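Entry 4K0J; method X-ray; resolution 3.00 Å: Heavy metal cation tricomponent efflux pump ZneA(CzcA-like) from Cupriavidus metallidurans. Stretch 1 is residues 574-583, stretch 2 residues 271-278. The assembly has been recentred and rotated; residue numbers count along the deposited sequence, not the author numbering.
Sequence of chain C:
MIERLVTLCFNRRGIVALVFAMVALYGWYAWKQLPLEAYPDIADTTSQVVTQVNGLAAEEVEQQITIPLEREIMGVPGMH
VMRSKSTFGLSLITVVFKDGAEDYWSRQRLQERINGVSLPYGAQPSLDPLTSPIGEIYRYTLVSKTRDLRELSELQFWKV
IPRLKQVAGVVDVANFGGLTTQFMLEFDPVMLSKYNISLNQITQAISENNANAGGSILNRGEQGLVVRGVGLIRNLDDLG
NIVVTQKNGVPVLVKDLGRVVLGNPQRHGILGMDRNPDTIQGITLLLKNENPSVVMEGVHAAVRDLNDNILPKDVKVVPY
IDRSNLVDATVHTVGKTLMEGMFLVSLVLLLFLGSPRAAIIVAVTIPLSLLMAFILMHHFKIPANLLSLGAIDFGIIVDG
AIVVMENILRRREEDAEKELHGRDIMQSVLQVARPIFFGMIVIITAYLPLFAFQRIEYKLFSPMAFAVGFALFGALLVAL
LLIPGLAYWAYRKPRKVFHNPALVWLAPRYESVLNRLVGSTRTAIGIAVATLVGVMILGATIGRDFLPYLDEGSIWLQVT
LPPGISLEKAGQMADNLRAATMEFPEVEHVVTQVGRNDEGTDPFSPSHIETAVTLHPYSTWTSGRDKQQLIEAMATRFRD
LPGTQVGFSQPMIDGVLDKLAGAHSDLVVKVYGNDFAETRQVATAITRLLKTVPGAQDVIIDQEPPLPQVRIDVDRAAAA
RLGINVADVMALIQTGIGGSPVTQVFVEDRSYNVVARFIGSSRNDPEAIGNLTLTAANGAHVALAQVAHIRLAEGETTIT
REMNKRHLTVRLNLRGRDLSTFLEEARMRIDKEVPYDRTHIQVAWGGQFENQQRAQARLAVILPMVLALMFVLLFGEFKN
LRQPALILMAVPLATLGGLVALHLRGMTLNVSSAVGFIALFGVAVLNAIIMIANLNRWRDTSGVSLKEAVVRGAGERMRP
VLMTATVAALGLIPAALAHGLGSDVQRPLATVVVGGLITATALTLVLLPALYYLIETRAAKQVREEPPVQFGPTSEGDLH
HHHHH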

# COMPACT_ATOMS: atom_id res chain seq x y z
N ALA C 574 28.35 -15.60 34.96
CA ALA C 574 27.86 -14.26 34.71
C ALA C 574 27.93 -13.41 35.97
O ALA C 574 28.35 -12.26 35.92
CB ALA C 574 26.44 -14.31 34.18
N ASP C 575 27.53 -14.00 37.10
CA ASP C 575 27.68 -13.37 38.41
C ASP C 575 29.10 -12.84 38.61
O ASP C 575 29.30 -11.68 38.99
CB ASP C 575 27.37 -14.38 39.52
CG ASP C 575 25.89 -14.63 39.68
OD1 ASP C 575 25.09 -13.71 39.39
OD2 ASP C 575 25.52 -15.76 40.11
N ASN C 576 30.07 -13.70 38.35
CA ASN C 576 31.46 -13.31 38.48
C ASN C 576 31.85 -12.21 37.50
O ASN C 576 32.56 -11.26 37.88
CB ASN C 576 32.37 -14.52 38.30
CG ASN C 576 32.22 -15.52 39.42
OD1 ASN C 576 31.24 -15.51 40.16
ND2 ASN C 576 33.20 -16.41 39.56
N LEU C 577 31.40 -12.34 36.26
CA LEU C 577 31.73 -11.37 35.21
C LEU C 577 31.29 -9.99 35.65
O LEU C 577 32.05 -9.01 35.57
CB LEU C 577 31.00 -11.72 33.92
CG LEU C 577 31.10 -10.66 32.82
CD1 LEU C 577 32.52 -10.53 32.34
CD2 LEU C 577 30.18 -10.98 31.66
N ARG C 578 30.06 -9.94 36.12
CA ARG C 578 29.43 -8.71 36.54
C ARG C 578 30.06 -8.16 37.81
O ARG C 578 30.12 -6.95 38.00
CB ARG C 578 27.95 -8.99 36.75
CG ARG C 578 27.09 -7.78 37.00
CD ARG C 578 25.64 -8.20 37.07
NE ARG C 578 25.42 -9.21 38.11
CZ ARG C 578 25.24 -10.50 37.87
NH1 ARG C 578 25.26 -10.95 36.62
NH2 ARG C 578 25.05 -11.35 38.87
N ALA C 579 30.54 -9.04 38.68
CA ALA C 579 31.22 -8.60 39.89
C ALA C 579 32.61 -8.03 39.59
O ALA C 579 33.15 -7.24 40.36
CB ALA C 579 31.32 -9.72 40.90
N ALA C 580 33.19 -8.46 38.47
CA ALA C 580 34.49 -7.93 38.03
C ALA C 580 34.31 -6.65 37.22
O ALA C 580 35.21 -5.81 37.17
CB ALA C 580 35.23 -8.95 37.20
N THR C 581 33.15 -6.50 36.59
CA THR C 581 32.84 -5.28 35.85
C THR C 581 32.57 -4.12 36.80
O THR C 581 32.91 -2.97 36.50
CB THR C 581 31.65 -5.49 34.88
OG1 THR C 581 31.95 -6.57 33.99
CG2 THR C 581 31.41 -4.24 34.05
N MET C 582 31.98 -4.41 37.96
CA MET C 582 31.72 -3.39 38.97
C MET C 582 32.99 -2.93 39.69
O MET C 582 32.95 -2.00 40.50
CB MET C 582 30.69 -3.87 39.99
CG MET C 582 29.36 -4.25 39.39
SD MET C 582 28.06 -4.42 40.62
CE MET C 582 27.79 -2.71 41.07
N GLU C 583 34.11 -3.58 39.41
CA GLU C 583 35.37 -3.22 40.05
C GLU C 583 35.96 -1.94 39.46
O GLU C 583 37.17 -1.73 39.49
CB GLU C 583 36.38 -4.37 39.96
CG GLU C 583 36.02 -5.57 40.83
CD GLU C 583 37.03 -6.70 40.73
OE1 GLU C 583 37.96 -6.59 39.91
OE2 GLU C 583 36.89 -7.69 41.48
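Stretch 2, residues 271-278: LGMDRNPD

One arginine carries most of this contact: Arg-578 reaches out from the helix of stretch 1 and approaches every residue of stretch 2 from Gly-272 to Pro-277. Its side chain leaves the backbone extended (chi1 and chi2 both t), then turns at chi3 (p), which brings the guanidinium into the bend of stretch 2. There Arg-578 NE lies 2.5 Å from Met-273 O; the hydrogen bond is weak despite this short distance, because the N-H...O angle is only 116°.

Stretch 2 enters as the end of a strand, Leu-271 and Gly-272, and then turns. Arg-275 adopts a positive phi of 66°, and the turn is closed by a backbone hydrogen bond from Met-273 N to Asn-276 O, 2.5 Å. Both of these atoms, with Gly-272 CA, lie over one face of the guanidinium, whereas Arg-275 N lies at its edge. Gly-272 suits its place because it has no side chain: CA is 3.8 Å from Arg-578 NH1, and an ideal CB would stand 2.5 Å from that same nitrogen, a clash.

Contacts from stretch 1 come from Asp-575, Arg-578 and Met-582, a spacing of three and four residues that places them on a common side. From Asp-274 to Pro-277 the chain runs in the opposite sense to the helix, Asp-575 matching Pro-277 (CA to CA 6.2 Å) and Arg-578 matching Asp-274 (7.4 Å). Asp-575 OD1 meets Pro-277 CB at 3.4 Å, and the same oxygen forms a very short salt bridge with Arg-578 NH2, 2.4 Å, balancing the arginine's charge within the helix. At the other end, flexible, apolar Met-582 packs by van der Waals contact, its SD 3.8 Å from Asp-274 CA. Asp-274 directs its CB away overall, and its carboxylate is hydrogen-bonded elsewhere in the structure.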

# COMPACT_ATOMS: atom_id res chain seq x y z
N LEU C 271 18.63 -13.33 34.08
CA LEU C 271 19.11 -11.96 33.96
C LEU C 271 19.67 -11.53 35.29
O LEU C 271 19.07 -11.79 36.33
CB LEU C 271 17.96 -11.04 33.57
CG LEU C 271 18.30 -9.55 33.65
CD1 LEU C 271 18.49 -8.99 32.25
CD2 LEU C 271 17.23 -8.80 34.41
N GLY C 272 20.84 -10.89 35.26
CA GLY C 272 21.49 -10.48 36.49
C GLY C 272 21.81 -9.00 36.52
O GLY C 272 21.92 -8.36 35.47
N MET C 273 21.96 -8.46 37.72
CA MET C 273 22.37 -7.07 37.88
C MET C 273 23.30 -6.89 39.08
O MET C 273 23.85 -7.86 39.59
CB MET C 273 21.15 -6.17 38.01
CG MET C 273 21.32 -4.84 37.31
SD MET C 273 19.89 -3.77 37.52
CE MET C 273 20.43 -2.34 36.58
N ASP C 274 23.49 -5.64 39.50
CA ASP C 274 24.36 -5.30 40.63
C ASP C 274 24.15 -6.24 41.81
O ASP C 274 23.23 -6.05 42.60
CB ASP C 274 24.10 -3.87 41.09
CG ASP C 274 23.69 -2.96 39.95
OD1 ASP C 274 24.27 -3.06 38.85
OD2 ASP C 274 22.76 -2.14 40.16
N ARG C 275 24.99 -7.27 41.90
CA ARG C 275 24.90 -8.30 42.93
C ARG C 275 23.64 -9.18 42.86
O ARG C 275 23.61 -10.27 43.44
CB ARG C 275 25.06 -7.71 44.34
CG ARG C 275 26.45 -7.17 44.66
CD ARG C 275 26.50 -6.63 46.08
NE ARG C 275 27.83 -6.14 46.45
CZ ARG C 275 28.09 -5.47 47.57
NH1 ARG C 275 27.11 -5.20 48.42
NH2 ARG C 275 29.32 -5.05 47.82
N ASN C 276 22.60 -8.71 42.17
CA ASN C 276 21.39 -9.49 41.97
C ASN C 276 21.56 -10.49 40.82
O ASN C 276 21.72 -10.08 39.66
CB ASN C 276 20.19 -8.57 41.71
CG ASN C 276 18.85 -9.30 41.76
OD1 ASN C 276 18.78 -10.52 41.63
ND2 ASN C 276 17.79 -8.54 41.95
N PRO C 277 21.52 -11.79 41.13
CA PRO C 277 21.72 -12.83 40.12
C PRO C 277 20.43 -13.16 39.38
O PRO C 277 20.49 -13.58 38.22
CB PRO C 277 22.15 -14.05 40.96
CG PRO C 277 22.36 -13.54 42.36
CD PRO C 277 21.46 -12.36 42.48
N ASP C 278 19.28 -12.97 40.02
CA ASP C 278 18.01 -13.41 39.44
C ASP C 278 16.90 -12.37 39.54
O ASP C 278 16.10 -12.41 40.47
CB ASP C 278 17.55 -14.69 40.13
CG ASP C 278 16.83 -15.63 39.18
OD1 ASP C 278 16.66 -15.26 38.00
OD2 ASP C 278 16.43 -16.72 39.63